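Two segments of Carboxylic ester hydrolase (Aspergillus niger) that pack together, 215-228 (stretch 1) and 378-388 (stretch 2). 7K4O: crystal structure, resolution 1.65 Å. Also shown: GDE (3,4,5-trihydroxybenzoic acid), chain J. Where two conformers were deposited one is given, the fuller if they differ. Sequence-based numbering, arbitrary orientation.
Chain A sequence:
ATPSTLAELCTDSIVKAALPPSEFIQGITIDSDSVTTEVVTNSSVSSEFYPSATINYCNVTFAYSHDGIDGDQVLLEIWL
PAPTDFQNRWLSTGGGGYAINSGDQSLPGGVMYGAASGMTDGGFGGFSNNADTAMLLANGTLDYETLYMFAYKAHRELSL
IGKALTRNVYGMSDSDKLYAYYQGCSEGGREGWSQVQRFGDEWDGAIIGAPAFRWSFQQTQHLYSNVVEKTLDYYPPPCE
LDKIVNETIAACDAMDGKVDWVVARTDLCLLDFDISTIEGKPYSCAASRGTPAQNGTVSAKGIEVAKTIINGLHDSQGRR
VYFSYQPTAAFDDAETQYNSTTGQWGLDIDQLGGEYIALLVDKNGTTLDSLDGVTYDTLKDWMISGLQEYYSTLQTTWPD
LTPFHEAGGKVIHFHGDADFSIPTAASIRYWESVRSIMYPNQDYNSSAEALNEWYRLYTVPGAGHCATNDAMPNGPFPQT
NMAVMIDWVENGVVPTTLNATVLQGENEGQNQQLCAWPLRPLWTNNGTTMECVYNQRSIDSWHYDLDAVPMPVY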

# COMPACT_ATOMS: atom_id res chain seq x y z
N TRP A 215 4.63 4.05 -10.09
CA TRP A 215 5.89 3.34 -9.87
C TRP A 215 7.14 4.23 -10.09
O TRP A 215 7.98 4.30 -9.18
CB TRP A 215 5.96 2.10 -10.76
CG TRP A 215 7.13 1.24 -10.40
CD1 TRP A 215 8.38 1.24 -10.94
CD2 TRP A 215 7.10 0.15 -9.48
NE1 TRP A 215 9.14 0.29 -10.33
CE2 TRP A 215 8.40 -0.41 -9.44
CE3 TRP A 215 6.11 -0.38 -8.63
CZ2 TRP A 215 8.72 -1.45 -8.57
CZ3 TRP A 215 6.43 -1.42 -7.79
CH2 TRP A 215 7.72 -1.95 -7.76
N SER A 216 7.25 4.86 -11.26
CA SER A 216 8.52 5.55 -11.60
C SER A 216 8.74 6.72 -10.63
O SER A 216 9.92 7.10 -10.43
CB SER A 216 8.54 5.97 -13.08
OG SER A 216 7.58 6.99 -13.35
N PHE A 217 7.69 7.35 -10.14
CA PHE A 217 7.81 8.52 -9.24
C PHE A 217 8.02 8.01 -7.83
O PHE A 217 8.91 8.46 -7.12
CB PHE A 217 6.58 9.41 -9.37
CG PHE A 217 6.50 10.22 -10.64
CD1 PHE A 217 6.28 9.62 -11.87
CD2 PHE A 217 6.74 11.59 -10.63
CE1 PHE A 217 6.30 10.34 -13.04
CE2 PHE A 217 6.69 12.32 -11.79
CZ PHE A 217 6.48 11.71 -12.99
N GLN A 218 7.23 7.02 -7.41
CA GLN A 218 7.25 6.52 -6.02
C GLN A 218 8.62 5.89 -5.74
O GLN A 218 9.17 6.09 -4.65
CB GLN A 218 6.14 5.48 -5.84
CG GLN A 218 6.32 4.62 -4.58
CD GLN A 218 6.51 5.41 -3.29
OE1 GLN A 218 6.05 6.54 -3.19
NE2 GLN A 218 7.12 4.75 -2.32
N GLN A 219 9.17 5.03 -6.63
CA GLN A 219 10.41 4.34 -6.29
C GLN A 219 11.58 5.36 -6.33
O GLN A 219 12.44 5.35 -5.42
CB GLN A 219 10.73 3.18 -7.23
CG GLN A 219 9.60 2.13 -7.38
CD GLN A 219 9.04 1.67 -6.06
OE1 GLN A 219 9.73 1.66 -5.04
NE2 GLN A 219 7.80 1.15 -6.12
N THR A 220 11.58 6.22 -7.32
CA THR A 220 12.72 7.15 -7.48
C THR A 220 12.73 8.18 -6.34
O THR A 220 13.85 8.56 -5.90
CB THR A 220 12.67 7.85 -8.83
OG1 THR A 220 12.59 6.87 -9.87
CG2 THR A 220 13.88 8.72 -9.05
N GLN A 221 11.58 8.61 -5.84
CA GLN A 221 11.53 9.64 -4.77
C GLN A 221 12.16 9.12 -3.49
O GLN A 221 12.55 9.98 -2.64
CB GLN A 221 10.14 10.24 -4.58
CG GLN A 221 9.10 9.29 -4.03
CD GLN A 221 9.15 9.10 -2.53
OE1 GLN A 221 9.34 10.09 -1.80
NE2 GLN A 221 9.05 7.84 -2.08
N HIS A 222 12.36 7.82 -3.33
CA HIS A 222 13.05 7.25 -2.17
C HIS A 222 14.52 7.75 -2.12
O HIS A 222 15.11 7.64 -1.05
CB HIS A 222 13.01 5.74 -2.16
CG HIS A 222 11.78 5.16 -1.54
ND1 HIS A 222 11.51 5.33 -0.18
CD2 HIS A 222 10.77 4.39 -2.06
CE1 HIS A 222 10.42 4.63 0.12
NE2 HIS A 222 9.92 4.05 -1.03
N LEU A 223 15.04 8.24 -3.24
CA LEU A 223 16.45 8.76 -3.31
C LEU A 223 16.43 10.25 -3.05
O LEU A 223 17.51 10.80 -2.94
CB LEU A 223 17.07 8.44 -4.68
CG LEU A 223 17.33 6.98 -4.98
CD1 LEU A 223 17.95 6.80 -6.39
CD2 LEU A 223 18.21 6.32 -3.97
N TYR A 224 15.26 10.91 -3.00
CA TYR A 224 15.21 12.39 -2.93
C TYR A 224 15.93 12.91 -1.66
O TYR A 224 16.83 13.79 -1.76
CB TYR A 224 13.79 12.92 -2.98
CG TYR A 224 13.69 14.40 -2.88
CD1 TYR A 224 14.49 15.23 -3.66
CD2 TYR A 224 12.85 14.99 -1.96
CE1 TYR A 224 14.42 16.61 -3.52
CE2 TYR A 224 12.77 16.37 -1.83
CZ TYR A 224 13.60 17.18 -2.58
OH TYR A 224 13.49 18.56 -2.45
N SER A 225 15.59 12.42 -0.48
CA SER A 225 16.25 12.84 0.79
C SER A 225 17.78 12.68 0.68
O SER A 225 18.50 13.61 1.09
CB SER A 225 15.73 12.06 1.94
OG SER A 225 14.39 12.43 2.20
N ASN A 226 18.26 11.56 0.19
CA ASN A 226 19.71 11.32 -0.05
C ASN A 226 20.28 12.45 -0.91
O ASN A 226 21.39 12.98 -0.58
CB ASN A 226 19.97 10.00 -0.76
CG ASN A 226 19.79 8.73 0.03
OD1 ASN A 226 19.52 7.69 -0.57
ND2 ASN A 226 19.96 8.78 1.34
N VAL A 227 19.61 12.82 -1.99
CA VAL A 227 20.16 13.80 -2.95
C VAL A 227 20.08 15.21 -2.34
O VAL A 227 20.98 16.04 -2.60
CB VAL A 227 19.49 13.66 -4.32
CG1 VAL A 227 19.90 14.78 -5.24
CG2 VAL A 227 19.84 12.29 -4.92
N VAL A 228 19.08 15.48 -1.51
CA VAL A 228 19.01 16.77 -0.78
C VAL A 228 20.24 16.88 0.13
O VAL A 228 20.87 17.95 0.17
CB VAL A 228 17.73 16.92 0.07
CG1 VAL A 228 17.83 18.11 1.02
CG2 VAL A 228 16.49 17.06 -0.82
N THR A 378 18.72 14.35 -12.38
CA THR A 378 18.90 12.89 -12.63
C THR A 378 17.61 12.20 -12.13
O THR A 378 17.09 11.30 -12.85
CB THR A 378 20.08 12.29 -11.87
OG1 THR A 378 21.25 13.10 -12.11
CG2 THR A 378 20.41 10.86 -12.22
N LEU A 379 17.14 12.58 -10.96
CA LEU A 379 15.90 11.97 -10.37
C LEU A 379 14.71 12.29 -11.28
O LEU A 379 13.89 11.37 -11.58
CB LEU A 379 15.65 12.49 -8.95
CG LEU A 379 16.74 12.20 -7.92
CD1 LEU A 379 16.31 12.67 -6.56
CD2 LEU A 379 17.12 10.74 -7.86
N LYS A 380 14.57 13.52 -11.76
CA LYS A 380 13.50 13.89 -12.70
C LYS A 380 13.57 12.99 -13.93
O LYS A 380 12.54 12.47 -14.37
CB LYS A 380 13.61 15.36 -13.09
CG LYS A 380 12.71 15.77 -14.23
CD LYS A 380 13.01 17.17 -14.73
CE LYS A 380 12.12 17.58 -15.88
NZ LYS A 380 12.30 19.01 -16.22
N ASP A 381 14.75 12.82 -14.50
CA ASP A 381 14.89 12.06 -15.75
C ASP A 381 14.46 10.60 -15.52
O ASP A 381 13.82 10.02 -16.41
CB ASP A 381 16.34 12.10 -16.27
CG ASP A 381 16.75 13.48 -16.78
OD1 ASP A 381 15.88 14.31 -17.03
OD2 ASP A 381 17.98 13.70 -16.90
N TRP A 382 14.81 10.03 -14.38
CA TRP A 382 14.38 8.64 -14.01
C TRP A 382 12.86 8.60 -13.87
O TRP A 382 12.24 7.61 -14.38
CB TRP A 382 15.10 8.20 -12.76
CG TRP A 382 16.49 7.69 -12.99
CD1 TRP A 382 16.99 7.01 -14.06
CD2 TRP A 382 17.57 7.78 -12.05
NE1 TRP A 382 18.30 6.68 -13.83
CE2 TRP A 382 18.67 7.11 -12.60
CE3 TRP A 382 17.67 8.27 -10.75
CZ2 TRP A 382 19.88 6.97 -11.92
CZ3 TRP A 382 18.85 8.11 -10.05
CH2 TRP A 382 19.94 7.47 -10.64
N MET A 383 12.25 9.60 -13.28
CA MET A 383 10.78 9.53 -13.10
C MET A 383 10.10 9.55 -14.47
O MET A 383 9.12 8.80 -14.71
CB MET A 383 10.27 10.65 -12.20
CG MET A 383 10.84 10.53 -10.80
SD MET A 383 10.17 11.78 -9.72
CE MET A 383 10.97 11.34 -8.18
N ILE A 384 10.56 10.45 -15.35
CA ILE A 384 9.93 10.64 -16.68
C ILE A 384 10.21 9.45 -17.57
O ILE A 384 9.28 8.99 -18.26
CB ILE A 384 10.40 11.96 -17.32
CG1 ILE A 384 9.87 13.12 -16.47
CG2 ILE A 384 9.92 12.04 -18.76
CD1 ILE A 384 10.27 14.53 -16.96
N SER A 385 11.44 8.96 -17.63
CA SER A 385 11.76 7.82 -18.53
C SER A 385 11.05 6.56 -18.04
O SER A 385 10.57 5.79 -18.90
CB SER A 385 13.24 7.55 -18.70
OG SER A 385 13.85 7.26 -17.48
N GLY A 386 10.99 6.37 -16.74
CA GLY A 386 10.31 5.18 -16.19
C GLY A 386 8.81 5.22 -16.43
O GLY A 386 8.19 4.15 -16.52
N LEU A 387 8.22 6.40 -16.49
CA LEU A 387 6.76 6.51 -16.78
C LEU A 387 6.48 5.87 -18.12
O LEU A 387 5.53 5.07 -18.22
CB LEU A 387 6.36 7.99 -16.72
CG LEU A 387 4.95 8.32 -17.15
CD1 LEU A 387 3.94 7.58 -16.25
CD2 LEU A 387 4.70 9.82 -17.09
N GLN A 388 7.27 6.18 -19.14
CA GLN A 388 7.05 5.58 -20.48
C GLN A 388 7.31 4.07 -20.41
O GLN A 388 6.53 3.28 -20.98
CB GLN A 388 7.91 6.29 -21.54
CG GLN A 388 7.69 5.73 -22.93
CD GLN A 388 8.38 6.48 -24.05
OE1 GLN A 388 9.23 7.38 -23.82
NE2 GLN A 388 8.03 6.09 -25.27
OAA GDE J . 5.29 -2.87 0.08
OAB GDE J . 6.13 -1.79 1.82
OAC GDE J . 7.54 -0.52 -3.89
OAD GDE J . 7.81 2.57 -0.26
OAE GDE J . 8.25 1.99 -2.83
CAF GDE J . 6.74 -1.22 -1.67
CAG GDE J . 6.88 0.35 0.19
CAH GDE J . 5.96 -1.92 0.58
CAI GDE J . 7.31 -0.26 -2.52
CAJ GDE J . 7.49 1.31 -0.66
CAK GDE J . 6.60 -0.90 -0.33
CAL GDE J . 7.67 1.00 -1.98

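The apolar centre of the contact is built around Met383, which gives up more surface to the other stretch than any other residue here. Its chain is nearly extended beyond chi1 (m, t, t) and runs along the first helix. Met383 CB stands 3.8 Å from the centroid of the Phe217 ring and only 4° off the ring normal, so the contact is a CH-pi interaction over the face. Further along the chain, Met383 SD lies 4.3 Å from the same centroid but 41° off the normal; this sulfur-aromatic approach is therefore oblique, with Phe217 CD2 3.6 Å from Met383 SD. The other side of the methionine meets Thr220, whose CB is 3.8 Å from Met383 CG, and the terminal methyl reaches the backbone of the next residue, with Met383 CE 3.6 Å from Gln221 N.

Leu379, one helical turn before Met383, extends the apolar surface. Leu379 CD2 is 3.9 Å from Leu223 CB, and both methyls reach Val227 CG2, Leu379 CD1 at 3.9 Å and Leu379 CD2 at 4.3 Å; Leu379 CD1 also sits at the edge of the Tyr224 ring, 4.3 Å from Tyr224 CD1. Trp382 adds a flank, its CZ3 4.0 Å from Leu223 CD1.

Thr220 turns its methyl to this surface, with Thr220 CG2 4.0 Å from Leu379 CD2, while its hydroxyl is satisfied within its own helix: Thr220 OG1 donates to Ser216 O at 2.7 Å.

At the polar edge, Ser216 OG donates to Met383 O at 2.7 Å, the one hydrogen bond across the stretches. Ser216 OG also lies 3.3 Å from Leu387 N, but the angle is too poor for a hydrogen bond. The helices, whose directions differ by 149°, come close here: Ser216 CB is 3.4 Å from Gly386 C, and an ideal CB on Gly386 would clash with Ser216 CB at 2.8 Å.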